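Local coordinates for capsular polysaccharide biosynthesis protein (Burkholderia pseudomallei, PDB 4BQN), which binds coenzyme A and probably acts as an acetyltransferase in the biosynthesis of the capsular polysaccharide, at residues A[37-42]-A[46-51]; A[55-60]-A[80-85]. The protein carries 1 engineered substitution. All coordinates share one frame; numbering follows the deposited sequence.

Contact 1. Residues A[37-42]-A[46-51]; sequences EMEPCF and EEQIDR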
# COMPACT_ATOMS: atom_id res chain seq x y z
N GLU A 37 12.51 -7.28 -16.14
CA GLU A 37 12.34 -6.59 -14.85
C GLU A 37 12.69 -5.11 -14.89
O GLU A 37 13.70 -4.73 -15.47
CB GLU A 37 13.20 -7.25 -13.77
CG GLU A 37 12.78 -8.65 -13.38
CD GLU A 37 13.78 -9.30 -12.44
OE1 GLU A 37 14.94 -8.86 -12.40
OE2 GLU A 37 13.39 -10.27 -11.74
N MET A 38 11.85 -4.27 -14.28
CA MET A 38 12.18 -2.86 -14.03
C MET A 38 12.17 -2.61 -12.54
O MET A 38 11.23 -3.01 -11.84
CB MET A 38 11.19 -1.92 -14.71
CG MET A 38 11.42 -1.80 -16.20
SD MET A 38 10.30 -0.64 -17.00
CE MET A 38 10.71 0.92 -16.23
N GLU A 39 13.19 -1.92 -12.06
CA GLU A 39 13.24 -1.51 -10.66
C GLU A 39 12.06 -0.59 -10.36
O GLU A 39 11.70 0.23 -11.19
CB GLU A 39 14.55 -0.77 -10.35
CG GLU A 39 15.81 -1.62 -10.49
CD GLU A 39 16.28 -1.79 -11.93
OE1 GLU A 39 15.78 -1.09 -12.83
OE2 GLU A 39 17.18 -2.62 -12.15
N PRO A 40 11.46 -0.72 -9.17
CA PRO A 40 10.33 0.15 -8.86
C PRO A 40 10.72 1.62 -8.64
O PRO A 40 11.90 1.96 -8.52
CB PRO A 40 9.74 -0.48 -7.59
CG PRO A 40 10.82 -1.32 -7.02
CD PRO A 40 11.67 -1.78 -8.17
N CYS A 41 9.71 2.48 -8.60
CA CYS A 41 9.88 3.92 -8.65
C CYS A 41 10.67 4.49 -7.47
O CYS A 41 11.31 5.53 -7.61
CB CYS A 41 8.51 4.61 -8.74
SG CYS A 41 7.42 4.35 -7.31
N PHE A 42 10.63 3.81 -6.33
CA PHE A 42 11.32 4.32 -5.14
C PHE A 42 12.80 3.95 -5.10
O PHE A 42 13.55 4.51 -4.29
CB PHE A 42 10.63 3.85 -3.85
CG PHE A 42 10.76 2.38 -3.58
CD1 PHE A 42 9.87 1.47 -4.17
CD2 PHE A 42 11.75 1.89 -2.74
CE1 PHE A 42 9.98 0.10 -3.91
CE2 PHE A 42 11.87 0.53 -2.49
CZ PHE A 42 10.98 -0.36 -3.08
N GLU A 46 19.02 6.75 -11.61
CA GLU A 46 18.91 7.47 -12.87
C GLU A 46 19.49 6.68 -14.02
O GLU A 46 18.92 6.64 -15.11
CB GLU A 46 19.56 8.84 -12.76
CG GLU A 46 19.21 9.74 -13.92
CD GLU A 46 19.74 11.15 -13.73
OE1 GLU A 46 20.35 11.44 -12.67
OE2 GLU A 46 19.53 11.96 -14.64
N GLU A 47 20.62 6.01 -13.77
CA GLU A 47 21.24 5.20 -14.80
C GLU A 47 20.29 4.07 -15.22
O GLU A 47 20.12 3.79 -16.41
CB GLU A 47 22.58 4.65 -14.31
CG GLU A 47 23.69 5.69 -14.20
CD GLU A 47 23.49 6.71 -13.08
OE1 GLU A 47 22.89 6.36 -12.03
OE2 GLU A 47 23.94 7.86 -13.24
N GLN A 48 19.63 3.45 -14.24
CA GLN A 48 18.69 2.36 -14.53
C GLN A 48 17.48 2.84 -15.31
O GLN A 48 17.08 2.22 -16.30
CB GLN A 48 18.25 1.65 -13.26
CG GLN A 48 19.36 0.81 -12.66
CD GLN A 48 19.09 0.37 -11.25
OE1 GLN A 48 18.27 0.94 -10.54
NE2 GLN A 48 19.83 -0.64 -10.81
N ILE A 49 16.90 3.95 -14.87
CA ILE A 49 15.69 4.45 -15.53
C ILE A 49 15.98 4.94 -16.95
O ILE A 49 15.14 4.75 -17.87
CB ILE A 49 14.91 5.46 -14.66
CG1 ILE A 49 13.41 5.35 -14.95
CG2 ILE A 49 15.43 6.89 -14.83
CD1 ILE A 49 12.76 4.12 -14.35
N ASP A 50 17.16 5.53 -17.14
CA ASP A 50 17.63 5.93 -18.48
C ASP A 50 17.73 4.71 -19.39
O ASP A 50 17.26 4.74 -20.54
CB ASP A 50 19.01 6.59 -18.41
CG ASP A 50 18.97 8.04 -17.92
OD1 ASP A 50 17.89 8.68 -17.85
OD2 ASP A 50 20.06 8.56 -17.62
N ARG A 51 18.32 3.63 -18.89
CA ARG A 51 18.51 2.41 -19.66
C ARG A 51 17.16 1.79 -20.03
O ARG A 51 16.96 1.32 -21.15
CB ARG A 51 19.35 1.43 -18.84
CG ARG A 51 19.84 0.19 -19.60
CD ARG A 51 20.85 -0.61 -18.78
NE ARG A 51 21.50 0.20 -17.76
CZ ARG A 51 21.38 0.00 -16.44
NH1 ARG A 51 20.65 -1.00 -15.97
NH2 ARG A 51 22.00 0.81 -15.60
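Glu-39 lays its carboxylate flat against the side-chain amide of Gln-48, the two planes only 11° apart and Glu-39 CD 3.6 Å from Gln-48 CD. The fit depends on a bend: in Glu-39, CG lies beside the backbone N and the chain then folds at chi2 (80°), while Gln-48 runs extended beyond CG and crosses it at about a right angle. Glu-39 CG lies beside Gln-48 OE1. Stacked in this way, the polar ends take their hydrogen bonds from others: Glu-39 OE1 pairs with His-52 NE2, and Gln-48 OE1 accepts from the backbone N of Ser-45, which helps to fix the amide's rotation. Long, flat-ended residues suit this partly exposed place, since each offers a face to its neighbour and a polar atom to the backbone or the helix.

Deeper in, the chain of Met-38 starts with CG beside the backbone N and turns at chi3 (62°), bringing Met-38 CE 4.2 Å from Ile-49 CD1. Both residues also touch Tyr-11 of strand 6-11. This is the strand-to-helix loop of a beta-alpha-beta crossover, strand 33-35 to helix 46-56 to strand 62-65, with Cys-41 farther along it touching coenzyme A.

Contact 2. Residues A[55-60]-A[80-85]; sequences ETIPKL and VFLRNS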
# COMPACT_ATOMS: atom_id res chain seq x y z
N GLU A 55 16.19 1.02 -23.74
CA GLU A 55 16.45 -0.37 -24.12
C GLU A 55 15.34 -1.35 -23.71
O GLU A 55 15.20 -2.41 -24.32
CB GLU A 55 17.78 -0.85 -23.51
CG GLU A 55 19.00 -0.12 -24.04
CD GLU A 55 20.30 -0.59 -23.40
OE1 GLU A 55 20.31 -1.66 -22.75
OE2 GLU A 55 21.32 0.13 -23.53
N THR A 56 14.59 -1.03 -22.67
CA THR A 56 13.57 -1.96 -22.19
C THR A 56 12.22 -1.64 -22.80
O THR A 56 11.64 -2.46 -23.52
CB THR A 56 13.46 -1.92 -20.65
OG1 THR A 56 14.73 -2.27 -20.08
CG2 THR A 56 12.39 -2.88 -20.15
N ILE A 57 11.72 -0.45 -22.50
CA ILE A 57 10.36 -0.07 -22.88
C ILE A 57 10.10 -0.13 -24.40
O ILE A 57 9.06 -0.63 -24.81
CB ILE A 57 9.95 1.26 -22.23
CG1 ILE A 57 9.88 1.07 -20.70
CG2 ILE A 57 8.61 1.76 -22.76
CD1 ILE A 57 9.82 2.37 -19.92
N PRO A 58 11.05 0.35 -25.23
CA PRO A 58 10.78 0.28 -26.67
C PRO A 58 10.67 -1.15 -27.24
O PRO A 58 10.24 -1.34 -28.38
CB PRO A 58 11.98 1.01 -27.29
CG PRO A 58 12.41 1.95 -26.21
CD PRO A 58 12.25 1.16 -24.94
N LYS A 59 11.07 -2.15 -26.45
CA LYS A 59 10.97 -3.55 -26.86
C LYS A 59 9.78 -4.31 -26.24
O LYS A 59 9.61 -5.51 -26.50
CB LYS A 59 12.28 -4.29 -26.56
CG LYS A 59 13.52 -3.71 -27.23
CD LYS A 59 14.76 -4.48 -26.83
CE LYS A 59 16.02 -3.69 -27.13
NZ LYS A 59 17.12 -4.03 -26.17
N LEU A 60 8.96 -3.64 -25.44
CA LEU A 60 7.87 -4.34 -24.76
C LEU A 60 6.61 -4.48 -25.62
O LEU A 60 6.22 -3.55 -26.34
CB LEU A 60 7.50 -3.62 -23.46
CG LEU A 60 8.58 -3.55 -22.38
CD1 LEU A 60 8.02 -2.72 -21.23
CD2 LEU A 60 9.01 -4.94 -21.93
N VAL A 80 3.68 8.73 -17.16
CA VAL A 80 3.42 9.38 -18.46
C VAL A 80 4.65 9.31 -19.36
O VAL A 80 4.55 8.95 -20.54
CB VAL A 80 2.96 10.84 -18.26
CG1 VAL A 80 3.16 11.67 -19.52
CG2 VAL A 80 1.50 10.87 -17.82
N PHE A 81 5.82 9.63 -18.81
CA PHE A 81 7.03 9.73 -19.61
C PHE A 81 7.49 8.34 -20.03
O PHE A 81 7.88 8.12 -21.18
CB PHE A 81 8.11 10.45 -18.79
CG PHE A 81 9.38 10.71 -19.55
CD1 PHE A 81 9.43 11.71 -20.52
CD2 PHE A 81 10.54 10.00 -19.26
CE1 PHE A 81 10.62 11.98 -21.19
CE2 PHE A 81 11.72 10.27 -19.93
CZ PHE A 81 11.76 11.25 -20.90
N LEU A 82 7.45 7.38 -19.10
CA LEU A 82 7.87 6.03 -19.41
C LEU A 82 6.97 5.37 -20.46
O LEU A 82 7.48 4.78 -21.41
CB LEU A 82 7.93 5.19 -18.13
CG LEU A 82 9.03 5.63 -17.16
CD1 LEU A 82 8.77 5.08 -15.77
CD2 LEU A 82 10.42 5.24 -17.65
N ARG A 83 5.66 5.47 -20.30
CA ARG A 83 4.78 4.79 -21.24
C ARG A 83 4.82 5.44 -22.63
O ARG A 83 4.54 4.78 -23.63
CB ARG A 83 3.35 4.65 -20.72
CG ARG A 83 2.55 5.94 -20.59
CD ARG A 83 1.33 5.65 -19.74
NE ARG A 83 0.57 6.83 -19.32
CZ ARG A 83 -0.34 7.47 -20.06
NH1 ARG A 83 -0.56 7.11 -21.32
NH2 ARG A 83 -1.01 8.50 -19.55
N ASN A 84 5.23 6.70 -22.70
CA ASN A 84 5.41 7.38 -23.98
C ASN A 84 6.45 6.72 -24.89
O ASN A 84 6.41 6.90 -26.11
CB ASN A 84 5.77 8.85 -23.76
CG ASN A 84 5.79 9.65 -25.04
OD1 ASN A 84 4.78 9.78 -25.71
ND2 ASN A 84 6.96 10.18 -25.39
N SER A 85 7.37 5.96 -24.30
CA SER A 85 8.43 5.31 -25.06
C SER A 85 8.07 3.91 -25.57
O SER A 85 8.90 3.23 -26.19
CB SER A 85 9.72 5.26 -24.24
OG SER A 85 10.34 6.53 -24.26
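Ile-57 and Leu-82 supply the apolar part of the contact. Their side chains cross at about a right angle, and Ile-57 CD1 approaches Leu-82 CD2 to 3.7 Å while also lying 3.8 Å from Leu-82 CB. The branching of Ile-57 lets one residue serve two neighbours: with CG1 beside the backbone N (chi1 -66°), CD1 reaches the Leu-82 side chain and CG2 the Leu-82 carbonyl and Ser-85. Both residues are buried, where branched hydrocarbon chains fill space without leaving a polar group to satisfy.

A second group of contacts sets carbon against backbone. Ile-57 CG2 lies 3.5 Å from Leu-82 O and 3.6 Å from Ser-85 C, with Ser-85 CB a little farther off. Leu-82 O is already the acceptor for Ser-85 N, so the methyl packs against a carbonyl engaged within its own turn. Pro-58 CA and Ser-85 CA are 5.8 Å apart, and a small side chain on the serine is consistent with so close an approach.

The remaining interaction is a CA-H...O contact, Pro-58 CA to Ser-85 O at 3.5 Å with 131° at the hydrogen. Ser-85 O sits over one face of the Pro-58 ring, 3.7 Å from Pro-58 CG. Proline, with no N-H to give, suits a place where helical hydrogen bonding is giving way to a 3-10 turn.

The contact joins the 3-10 segment 57-59 to the end of helix 79-83 and the turn that follows it. Leu-82 reaches further, touching Ile-49 and Leu-53 of helix 46-56, Phe-63 of strand 62-65 and Tyr-11 of strand 6-11.

Helix 46-56 is common to both contacts: its first turns meet the preceding loop in contact 1, and its last residues lead into the 3-10 segment of contact 2. Their centres lie about 12 Å apart and their buried residues form continuous packing, with Ile-49 CG1 4.0 Å from Leu-82 CD2 and Met-38 CE 4.1 Å from Ile-57 CD1. Each is partly buried, with two buried residues and two partly exposed ones. The outer layers differ: contact 1 has stacked polar side chains bonded to third residues, contact 2 has a serine carbonyl lying over a proline ring. Contact 1 is local in sequence, whereas contact 2 spans the intervening strand 62-65 and helix 70-73.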